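Local coordinates for protein TRAP dicarboxylate transporter-DctP subunit (Desulfovibrio desulfuricans subsp. desulfuricans, PDB 4NHB) that binds sn-glycerol-3-phosphate and probably delivers it, as the periplasmic solute-binding component, to a TRAP transporter, at residues A[29-35]-A[61-67]; A[34-39]-A[68-72]; A[75-79]-A[90-96]. One frame throughout, in Å; residues are numbered along the deposited sequence.

Interaction 1 of 3, residues A[29-35]-A[61-67]; sequences TVIKMAG and KYEVQVF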
loop_
_atom_site.group_PDB
_atom_site.type_symbol
_atom_site.label_atom_id
_atom_site.label_comp_id
_atom_site.label_asym_id
_atom_site.label_seq_id
_atom_site.Cartn_x
_atom_site.Cartn_y
_atom_site.Cartn_z
ATOM N N THR A 29 -20.015 0.840 -20.946
ATOM C CA THR A 29 -19.782 -0.214 -19.978
ATOM C C THR A 29 -19.266 0.409 -18.689
ATOM O O THR A 29 -18.294 1.157 -18.703
ATOM C CB THR A 29 -18.765 -1.266 -20.502
ATOM O OG1 THR A 29 -19.336 -2.013 -21.589
ATOM C CG2 THR A 29 -18.387 -2.247 -19.401
ATOM N N VAL A 30 -19.927 0.127 -17.578
ATOM C CA VAL A 30 -19.497 0.680 -16.293
ATOM C C VAL A 30 -18.574 -0.259 -15.537
ATOM O O VAL A 30 -18.879 -1.438 -15.372
ATOM C CB VAL A 30 -20.671 1.027 -15.394
ATOM C CG1 VAL A 30 -20.164 1.457 -14.015
ATOM C CG2 VAL A 30 -21.495 2.138 -16.024
ATOM N N ILE A 31 -17.426 0.274 -15.113
ATOM C CA ILE A 31 -16.511 -0.434 -14.205
ATOM C C ILE A 31 -16.529 0.173 -12.787
ATOM O O ILE A 31 -16.251 1.352 -12.597
ATOM C CB ILE A 31 -15.061 -0.407 -14.752
ATOM C CG1 ILE A 31 -14.959 -1.240 -16.035
ATOM C CG2 ILE A 31 -14.079 -0.908 -13.717
ATOM C CD1 ILE A 31 -13.598 -1.142 -16.729
ATOM N N LYS A 32 -16.865 -0.644 -11.805
ATOM C CA LYS A 32 -16.925 -0.208 -10.426
ATOM C C LYS A 32 -15.627 -0.622 -9.774
ATOM O O LYS A 32 -15.215 -1.765 -9.895
ATOM C CB LYS A 32 -18.063 -0.891 -9.708
ATOM C CG LYS A 32 -19.393 -0.904 -10.460
ATOM C CD LYS A 32 -20.339 0.104 -9.907
ATOM C CE LYS A 32 -21.594 0.229 -10.771
ATOM N NZ LYS A 32 -22.787 -0.377 -10.129
ATOM N N MET A 33 -14.979 0.338 -9.122
ATOM C CA MET A 33 -13.740 0.142 -8.421
ATOM C C MET A 33 -13.862 0.623 -6.994
ATOM O O MET A 33 -14.221 1.780 -6.746
ATOM C CB MET A 33 -12.644 0.975 -9.073
ATOM C CG MET A 33 -11.258 0.622 -8.631
ATOM S SD MET A 33 -10.055 1.768 -9.298
ATOM C CE MET A 33 -10.291 1.657 -11.058
ATOM N N ALA A 34 -13.505 -0.234 -6.062
ATOM C CA ALA A 34 -13.513 0.148 -4.659
ATOM C C ALA A 34 -12.105 0.332 -4.154
ATOM O O ALA A 34 -11.168 -0.302 -4.632
ATOM C CB ALA A 34 -14.195 -0.910 -3.838
ATOM N N GLY A 35 -11.976 1.194 -3.157
ATOM C CA GLY A 35 -10.726 1.375 -2.447
ATOM C C GLY A 35 -10.935 1.699 -0.994
ATOM O O GLY A 35 -12.067 1.666 -0.504
ATOM N N LYS A 61 -16.240 4.787 -24.216
ATOM C CA LYS A 61 -16.889 3.492 -24.145
ATOM C C LYS A 61 -16.979 2.950 -22.724
ATOM O O LYS A 61 -18.038 2.495 -22.287
ATOM C CB LYS A 61 -16.114 2.503 -25.001
ATOM C CG LYS A 61 -16.631 1.100 -24.876
ATOM C CD LYS A 61 -16.081 0.209 -25.960
ATOM C CE LYS A 61 -16.264 -1.242 -25.594
ATOM N NZ LYS A 61 -15.855 -2.156 -26.700
ATOM N N TYR A 62 -15.855 2.975 -22.010
ATOM C CA TYR A 62 -15.854 2.584 -20.598
ATOM C C TYR A 62 -15.921 3.799 -19.716
ATOM O O TYR A 62 -15.265 4.811 -19.980
ATOM C CB TYR A 62 -14.622 1.782 -20.246
ATOM C CG TYR A 62 -14.556 0.440 -20.924
ATOM C CD1 TYR A 62 -15.157 -0.666 -20.371
ATOM C CD2 TYR A 62 -13.876 0.288 -22.120
ATOM C CE1 TYR A 62 -15.090 -1.901 -20.979
ATOM C CE2 TYR A 62 -13.793 -0.931 -22.741
ATOM C CZ TYR A 62 -14.414 -2.031 -22.175
ATOM O OH TYR A 62 -14.332 -3.259 -22.795
ATOM N N GLU A 63 -16.758 3.707 -18.688
ATOM C CA GLU A 63 -16.754 4.663 -17.604
ATOM C C GLU A 63 -16.420 3.932 -16.300
ATOM O O GLU A 63 -16.838 2.787 -16.084
ATOM C CB GLU A 63 -18.108 5.350 -17.498
ATOM C CG GLU A 63 -18.533 6.029 -18.792
ATOM C CD GLU A 63 -19.866 6.739 -18.672
ATOM O OE1 GLU A 63 -20.643 6.413 -17.748
ATOM O OE2 GLU A 63 -20.136 7.628 -19.508
ATOM N N VAL A 64 -15.664 4.606 -15.440
ATOM C CA VAL A 64 -15.228 4.031 -14.174
ATOM C C VAL A 64 -15.842 4.780 -13.018
ATOM O O VAL A 64 -15.695 6.005 -12.893
ATOM C CB VAL A 64 -13.712 4.105 -14.056
ATOM C CG1 VAL A 64 -13.231 3.496 -12.717
ATOM C CG2 VAL A 64 -13.077 3.413 -15.240
ATOM N N GLN A 65 -16.508 4.049 -12.143
ATOM C CA GLN A 65 -17.030 4.649 -10.933
ATOM C C GLN A 65 -16.177 4.265 -9.751
ATOM O O GLN A 65 -16.032 3.078 -9.448
ATOM C CB GLN A 65 -18.481 4.213 -10.691
ATOM C CG GLN A 65 -19.435 4.867 -11.707
ATOM C CD GLN A 65 -20.858 4.339 -11.634
ATOM O OE1 GLN A 65 -21.280 3.799 -10.624
ATOM N NE2 GLN A 65 -21.589 4.476 -12.727
ATOM N N VAL A 66 -15.676 5.281 -9.056
ATOM C CA VAL A 66 -14.697 5.112 -8.006
ATOM C C VAL A 66 -15.359 5.232 -6.656
ATOM O O VAL A 66 -16.027 6.218 -6.378
ATOM C CB VAL A 66 -13.584 6.160 -8.137
ATOM C CG1 VAL A 66 -12.672 6.104 -6.922
ATOM C CG2 VAL A 66 -12.843 5.923 -9.446
ATOM N N PHE A 67 -15.199 4.192 -5.837
ATOM C CA PHE A 67 -15.721 4.168 -4.468
ATOM C C PHE A 67 -14.624 4.080 -3.421
ATOM O O PHE A 67 -14.299 2.998 -2.937
ATOM C CB PHE A 67 -16.639 2.964 -4.294
ATOM C CG PHE A 67 -17.828 2.954 -5.249
ATOM C CD1 PHE A 67 -17.716 2.410 -6.516
ATOM C CD2 PHE A 67 -19.046 3.502 -4.865
ATOM C CE1 PHE A 67 -18.780 2.410 -7.363
ATOM C CE2 PHE A 67 -20.113 3.487 -5.700
ATOM C CZ PHE A 67 -20.004 2.949 -6.943
HETATM O O HOH W 1 -17.123 -4.305 -22.826
#
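Ile31, Met33 and Val64 form the apolar centre of this contact between two neighbouring parallel strands, 30-34 and 63-67, which together with helix 42-57 make up a beta-alpha-beta unit of the periplasmic binding protein fold. Met33 CE lies 3.8 Å from Val64 CG1, and Ile31 CB is 4.3 Å from Val64 CG2. Met33 and Val66 on this same face of the sheet also touch helix 42-57, the crossover that returns the chain so that the second strand can run in the direction of the first. The short strand axes approach to 4.6 Å and differ in direction by 22°.

The backbone ladder is regular parallel pairing. Ile31 bonds to the two residues flanking its bridge partner Val64, with Ile31 N donating to Glu63 O (2.8 Å) and Ile31 O accepting from Gln65 N (2.7 Å). Met33 likewise bonds to the neighbours of Val66: Met33 N reaches Gln65 O (3.0 Å) and Met33 O receives Phe67 N (2.8 Å). Gly35 N to Phe67 O (2.9 Å) extends the ladder beyond the end of the first strand.

The opposite face carries Val30, Lys32, Glu63, Gln65 and Phe67, and is more polar. Here the aliphatic part of Lys32 runs beside Phe67, with CD 3.8 Å from Phe67 CE1, and Val30 CG1 packs 3.6 Å from Gln65 NE2. At the N-terminal ends of the two strands, Lys61 forms a salt bridge with Asp254, to which Tyr62 OH hydrogen-bonds. Tyr62 OH also accepts a hydrogen bond from a water at 3.0 Å, and Thr29 CB rests 3.7 Å from Tyr62 CD1.

Interaction 2 of 3, residues A[34-39]-A[68-72]; sequences AGMKPE and PNSQL. With G3P (sn-glycerol-3-phosphate), chain P.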
loop_
_atom_site.group_PDB
_atom_site.type_symbol
_atom_site.label_atom_id
_atom_site.label_comp_id
_atom_site.label_asym_id
_atom_site.label_seq_id
_atom_site.Cartn_x
_atom_site.Cartn_y
_atom_site.Cartn_z
ATOM N N ALA A 34 -13.505 -0.234 -6.062
ATOM C CA ALA A 34 -13.513 0.148 -4.659
ATOM C C ALA A 34 -12.105 0.332 -4.154
ATOM O O ALA A 34 -11.168 -0.302 -4.632
ATOM C CB ALA A 34 -14.195 -0.910 -3.838
ATOM N N GLY A 35 -11.976 1.194 -3.157
ATOM C CA GLY A 35 -10.726 1.375 -2.447
ATOM C C GLY A 35 -10.935 1.699 -0.994
ATOM O O GLY A 35 -12.067 1.666 -0.504
ATOM N N MET A 36 -9.835 2.040 -0.321
ATOM C CA MET A 36 -9.794 2.032 1.136
ATOM C C MET A 36 -9.286 3.345 1.668
ATOM O O MET A 36 -9.177 3.501 2.891
ATOM C CB MET A 36 -8.900 0.884 1.662
ATOM C CG MET A 36 -7.447 1.018 1.263
ATOM S SD MET A 36 -6.387 -0.298 1.998
ATOM C CE MET A 36 -6.346 0.240 3.711
ATOM N N LYS A 37 -9.004 4.295 0.765
ATOM C CA LYS A 37 -8.363 5.549 1.167
ATOM C C LYS A 37 -9.222 6.785 0.871
ATOM O O LYS A 37 -10.105 6.770 0.007
ATOM C CB LYS A 37 -6.951 5.710 0.554
ATOM C CG LYS A 37 -5.939 4.627 0.899
ATOM C CD LYS A 37 -5.664 4.536 2.425
ATOM C CE LYS A 37 -4.686 3.399 2.744
ATOM N NZ LYS A 37 -4.200 3.442 4.165
ATOM N N PRO A 38 -9.008 7.861 1.632
ATOM C CA PRO A 38 -9.747 9.091 1.353
ATOM C C PRO A 38 -9.271 9.821 0.065
ATOM O O PRO A 38 -8.230 9.521 -0.537
ATOM C CB PRO A 38 -9.511 9.927 2.600
ATOM C CG PRO A 38 -8.239 9.456 3.088
ATOM C CD PRO A 38 -8.136 7.997 2.804
ATOM N N GLU A 39 -10.079 10.778 -0.359
ATOM C CA GLU A 39 -9.719 11.668 -1.457
ATOM C C GLU A 39 -8.428 12.378 -1.101
ATOM O O GLU A 39 -8.160 12.608 0.067
ATOM C CB GLU A 39 -10.831 12.678 -1.688
ATOM C CG GLU A 39 -12.097 12.058 -2.209
ATOM C CD GLU A 39 -11.979 11.654 -3.668
ATOM O OE1 GLU A 39 -11.089 12.192 -4.355
ATOM O OE2 GLU A 39 -12.749 10.787 -4.115
ATOM N N PRO A 68 -14.025 5.219 -3.066
ATOM C CA PRO A 68 -12.895 5.169 -2.138
ATOM C C PRO A 68 -13.299 5.089 -0.686
ATOM O O PRO A 68 -14.477 5.001 -0.346
ATOM C CB PRO A 68 -12.246 6.541 -2.352
ATOM C CG PRO A 68 -13.370 7.398 -2.597
ATOM C CD PRO A 68 -14.439 6.602 -3.304
ATOM N N ASN A 69 -12.293 5.138 0.176
ATOM C CA ASN A 69 -12.511 5.285 1.613
ATOM C C ASN A 69 -13.467 4.201 2.183
ATOM O O ASN A 69 -14.351 4.467 3.011
ATOM C CB ASN A 69 -13.007 6.706 1.884
ATOM C CG ASN A 69 -12.752 7.134 3.307
ATOM O OD1 ASN A 69 -11.871 6.591 3.985
ATOM N ND2 ASN A 69 -13.563 8.057 3.792
ATOM N N SER A 70 -13.291 2.968 1.710
ATOM C CA SER A 70 -14.094 1.850 2.156
ATOM C C SER A 70 -15.617 2.062 1.973
ATOM O O SER A 70 -16.420 1.414 2.618
ATOM C CB SER A 70 -13.745 1.513 3.612
ATOM O OG SER A 70 -12.421 1.003 3.686
ATOM N N GLN A 71 -16.004 2.926 1.045
ATOM C CA GLN A 71 -17.428 3.094 0.690
ATOM C C GLN A 71 -18.173 1.819 0.298
ATOM O O GLN A 71 -19.381 1.734 0.499
ATOM C CB GLN A 71 -17.600 4.117 -0.411
ATOM C CG GLN A 71 -17.660 5.542 0.093
ATOM C CD GLN A 71 -17.561 6.541 -1.038
ATOM O OE1 GLN A 71 -18.015 6.286 -2.156
ATOM N NE2 GLN A 71 -16.945 7.687 -0.758
ATOM N N LEU A 72 -17.498 0.845 -0.284
ATOM C CA LEU A 72 -18.180 -0.422 -0.626
ATOM C C LEU A 72 -17.718 -1.508 0.293
ATOM O O LEU A 72 -17.632 -2.673 -0.099
ATOM C CB LEU A 72 -17.930 -0.823 -2.083
ATOM C CG LEU A 72 -18.634 0.095 -3.098
ATOM C CD1 LEU A 72 -18.345 -0.308 -4.519
ATOM C CD2 LEU A 72 -20.122 0.076 -2.833
HETATM O O1 G3P P . -0.543 -2.444 1.784
HETATM C C1 G3P P . -0.972 -2.661 3.096
HETATM C C2 G3P P . -1.314 -1.324 3.764
HETATM O O2 G3P P . -2.317 -0.683 3.022
HETATM C C3 G3P P . -1.806 -1.581 5.198
HETATM O O1P G3P P . -1.554 -0.453 5.973
HETATM O O4P G3P P . -3.059 1.109 4.869
HETATM O O2P G3P P . -3.928 -0.268 6.824
HETATM O O3P G3P P . -2.344 1.613 7.239
HETATM P P G3P P . -2.804 0.554 6.241
HETATM O O HOH W 2 -14.672 0.399 -0.755
HETATM O O HOH W 3 -10.611 2.364 4.863
#
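Pro68 packs its ring against the 34-39 loop, with CB 3.2 Å from Lys37 O and CG 3.8 Å from Glu39 OE2, the latter carboxylate being held by His48. From Pro68 the chain folds into a type I' beta turn that ends at Gln71 and is closed by Gln71 N to Pro68 O (2.9 Å); Asn69 and Ser70, at its two central positions, both adopt positive phi. The turn presents successive amides to the other loop: Ser70 N donates to Gly35 O (2.8 Å), and Asn69 N makes a weak, strongly bent bond to Lys37 O (2.7 Å). Two waters extend the junction. One accepts from Leu72 N and lies within hydrogen-bonding distance of Gly35 O, both at 2.9 Å; the other links Met36 O (2.7 Å) with Ser70 OG (2.6 Å).

The CA-to-CB bonds of Met36 and Lys37 point away from this turn, and their side chains extend into the ligand pocket. Lys37 NZ bonds to O4P of sn-glycerol-3-phosphate at 2.7 Å, and it also forms a salt bridge with Asp215 and a cation-pi contact with Phe194. Met36 CE comes within 3.6 Å of the same O4P.

Both loops follow parallel strands, 30-34 and 63-67, and lead into helices 42-57 and 75-84; Pro68 touches Thr44 of the first helix and Met36 touches Tyr78 of the second.

Interaction 3 of 3, residues A[75-79]-A[90-96]; sequences EDAYI and CATGTQT. With G3P (sn-glycerol-3-phosphate), chain P.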
loop_
_atom_site.group_PDB
_atom_site.type_symbol
_atom_site.label_atom_id
_atom_site.label_comp_id
_atom_site.label_asym_id
_atom_site.label_seq_id
_atom_site.Cartn_x
_atom_site.Cartn_y
_atom_site.Cartn_z
ATOM N N GLU A 75 -11.342 -3.780 3.186
ATOM C CA GLU A 75 -10.586 -4.547 2.180
ATOM C C GLU A 75 -11.099 -5.981 2.028
ATOM O O GLU A 75 -11.302 -6.456 0.926
ATOM C CB GLU A 75 -9.106 -4.592 2.531
ATOM C CG GLU A 75 -8.427 -3.208 2.647
ATOM C CD GLU A 75 -8.306 -2.744 4.086
ATOM O OE1 GLU A 75 -9.340 -2.498 4.711
ATOM O OE2 GLU A 75 -7.180 -2.625 4.607
ATOM N N ASP A 76 -11.302 -6.675 3.142
ATOM C CA ASP A 76 -11.713 -8.067 3.019
ATOM C C ASP A 76 -12.976 -8.157 2.179
ATOM O O ASP A 76 -13.042 -8.956 1.244
ATOM C CB ASP A 76 -11.925 -8.710 4.383
ATOM C CG ASP A 76 -10.640 -9.099 5.026
ATOM O OD1 ASP A 76 -9.569 -8.829 4.427
ATOM O OD2 ASP A 76 -10.704 -9.662 6.138
ATOM N N ALA A 77 -13.968 -7.317 2.476
ATOM C CA ALA A 77 -15.211 -7.369 1.707
ATOM C C ALA A 77 -15.060 -6.986 0.252
ATOM O O ALA A 77 -15.595 -7.661 -0.611
ATOM C CB ALA A 77 -16.272 -6.505 2.331
ATOM N N TYR A 78 -14.351 -5.900 -0.042
ATOM C CA TYR A 78 -14.346 -5.474 -1.433
ATOM C C TYR A 78 -13.398 -6.366 -2.248
ATOM O O TYR A 78 -13.633 -6.528 -3.429
ATOM C CB TYR A 78 -14.113 -3.952 -1.624
ATOM C CG TYR A 78 -12.724 -3.384 -1.325
ATOM C CD1 TYR A 78 -11.608 -3.766 -2.060
ATOM C CD2 TYR A 78 -12.558 -2.447 -0.331
ATOM C CE1 TYR A 78 -10.365 -3.236 -1.798
ATOM C CE2 TYR A 78 -11.322 -1.867 -0.069
ATOM C CZ TYR A 78 -10.229 -2.242 -0.808
ATOM O OH TYR A 78 -8.998 -1.643 -0.532
ATOM N N ILE A 79 -12.369 -6.959 -1.620
ATOM C CA ILE A 79 -11.512 -7.932 -2.339
ATOM C C ILE A 79 -12.409 -9.106 -2.781
ATOM O O ILE A 79 -12.481 -9.473 -3.959
ATOM C CB ILE A 79 -10.316 -8.410 -1.473
ATOM C CG1 ILE A 79 -9.262 -7.296 -1.404
ATOM C CG2 ILE A 79 -9.698 -9.668 -2.065
ATOM C CD1 ILE A 79 -8.265 -7.357 -0.205
ATOM N N CYS A 90 -10.595 -3.201 -7.905
ATOM C CA CYS A 90 -10.367 -2.681 -6.552
ATOM C C CYS A 90 -8.929 -2.235 -6.432
ATOM O O CYS A 90 -8.082 -2.709 -7.173
ATOM C CB CYS A 90 -10.715 -3.714 -5.459
ATOM S SG CYS A 90 -9.667 -5.155 -5.314
ATOM N N ALA A 91 -8.679 -1.274 -5.537
ATOM C CA ALA A 91 -7.322 -0.833 -5.212
ATOM C C ALA A 91 -7.007 -1.281 -3.793
ATOM O O ALA A 91 -7.765 -0.971 -2.861
ATOM C CB ALA A 91 -7.224 0.687 -5.282
ATOM N N THR A 92 -5.916 -2.009 -3.624
ATOM C CA THR A 92 -5.499 -2.405 -2.293
ATOM C C THR A 92 -4.025 -2.784 -2.322
ATOM O O THR A 92 -3.373 -2.701 -3.396
ATOM C CB THR A 92 -6.431 -3.515 -1.735
ATOM O OG1 THR A 92 -6.279 -3.607 -0.317
ATOM C CG2 THR A 92 -6.130 -4.882 -2.329
ATOM N N GLY A 93 -3.500 -3.176 -1.162
ATOM C CA GLY A 93 -2.118 -3.541 -1.025
ATOM C C GLY A 93 -1.862 -4.987 -0.591
ATOM O O GLY A 93 -2.412 -5.942 -1.155
ATOM N N THR A 94 -0.995 -5.153 0.406
ATOM C CA THR A 94 -0.562 -6.499 0.781
ATOM C C THR A 94 -1.630 -7.287 1.565
ATOM O O THR A 94 -1.354 -8.390 2.104
ATOM C CB THR A 94 0.725 -6.455 1.596
ATOM O OG1 THR A 94 0.521 -5.570 2.704
ATOM C CG2 THR A 94 1.931 -5.991 0.729
ATOM N N GLN A 95 -2.832 -6.713 1.648
ATOM C CA GLN A 95 -4.024 -7.434 2.084
ATOM C C GLN A 95 -4.189 -8.715 1.248
ATOM O O GLN A 95 -4.670 -9.740 1.715
ATOM C CB GLN A 95 -5.263 -6.547 1.941
ATOM C CG GLN A 95 -5.358 -5.322 2.926
ATOM C CD GLN A 95 -4.534 -4.100 2.468
ATOM O OE1 GLN A 95 -3.663 -4.193 1.589
ATOM N NE2 GLN A 95 -4.816 -2.960 3.063
ATOM N N THR A 96 -3.776 -8.652 -0.009
ATOM C CA THR A 96 -3.937 -9.794 -0.899
ATOM C C THR A 96 -2.925 -10.873 -0.606
ATOM O O THR A 96 -2.959 -11.946 -1.228
ATOM C CB THR A 96 -3.803 -9.378 -2.383
ATOM O OG1 THR A 96 -2.512 -8.812 -2.565
ATOM C CG2 THR A 96 -4.853 -8.342 -2.771
HETATM O O1 G3P P . -0.543 -2.444 1.784
HETATM C C1 G3P P . -0.972 -2.661 3.096
HETATM C C2 G3P P . -1.314 -1.324 3.764
HETATM O O2 G3P P . -2.317 -0.683 3.022
HETATM C C3 G3P P . -1.806 -1.581 5.198
HETATM O O1P G3P P . -1.554 -0.453 5.973
HETATM O O4P G3P P . -3.059 1.109 4.869
HETATM O O2P G3P P . -3.928 -0.268 6.824
HETATM O O3P G3P P . -2.344 1.613 7.239
HETATM P P G3P P . -2.804 0.554 6.241
#
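Gln95 NE2 donates to Glu75 OE2 across 2.8 Å with nearly straight geometry, tying the first turn of helix 75-84 to the pocket wall. The same NE2 makes a weak bond to O2 of sn-glycerol-3-phosphate at 3.4 Å, so Glu75 lies one step behind the ligand. Gln95 OE1 turns back to accept a weak bond from Gly93 N (2.9 Å), while Thr94 N donates to ligand O1 at 3.1 Å. A CB on Gly93 would clash with that O1. Deeper in, Tyr78 OH donates weakly to Ala91 O (2.7 Å) and receives a weak bond from Thr92 OG1 (3.4 Å).

Helix 75-84 is the crossover of a beta-alpha-beta unit of the periplasmic binding protein fold, joining strands 63-67 and 89-92, which flank strand 30-34 in the sheet; the binding loop issues from the C-terminal end of strand 89-92. The axes of the short segments 75-79 and 90-92 approach to 9.3 Å, with 144° between their directions.

The rest of the buried interface is largely apolar. Tyr78 CD1 meets Cys90 CB at 3.5 Å, with Cys90 SG at the ring edge, 5.2 Å from the centroid. Ile79 CD1 touches both Gln95 CB (3.8 Å) and Thr92 CG2 (3.9 Å).

The three contacts lead from the sheet to the ligand. Interaction 1 pairs strands 30-34 and 63-67, and interaction 2 continues directly from their ends: the two share Ala34 and Gly35, and Phe67 CG packs 3.4 Å from Leu72 CD1. Interaction 3 joins the same sheet on the other side of strand 30-34, where Ala34 O lies 2.8 Å from Ala91 N, a probable hydrogen bond. Met36 bridges interactions 2 and 3, its SD 3.3 Å from Gln95 NE2 and its CE 3.1 Å from Glu75 OE2. Both touch sn-glycerol-3-phosphate, interaction 2 at the phosphate and interaction 3 at the glycerol hydroxyls; the nearest atoms of Gly35, in interaction 1, and sn-glycerol-3-phosphate are about 10 Å apart.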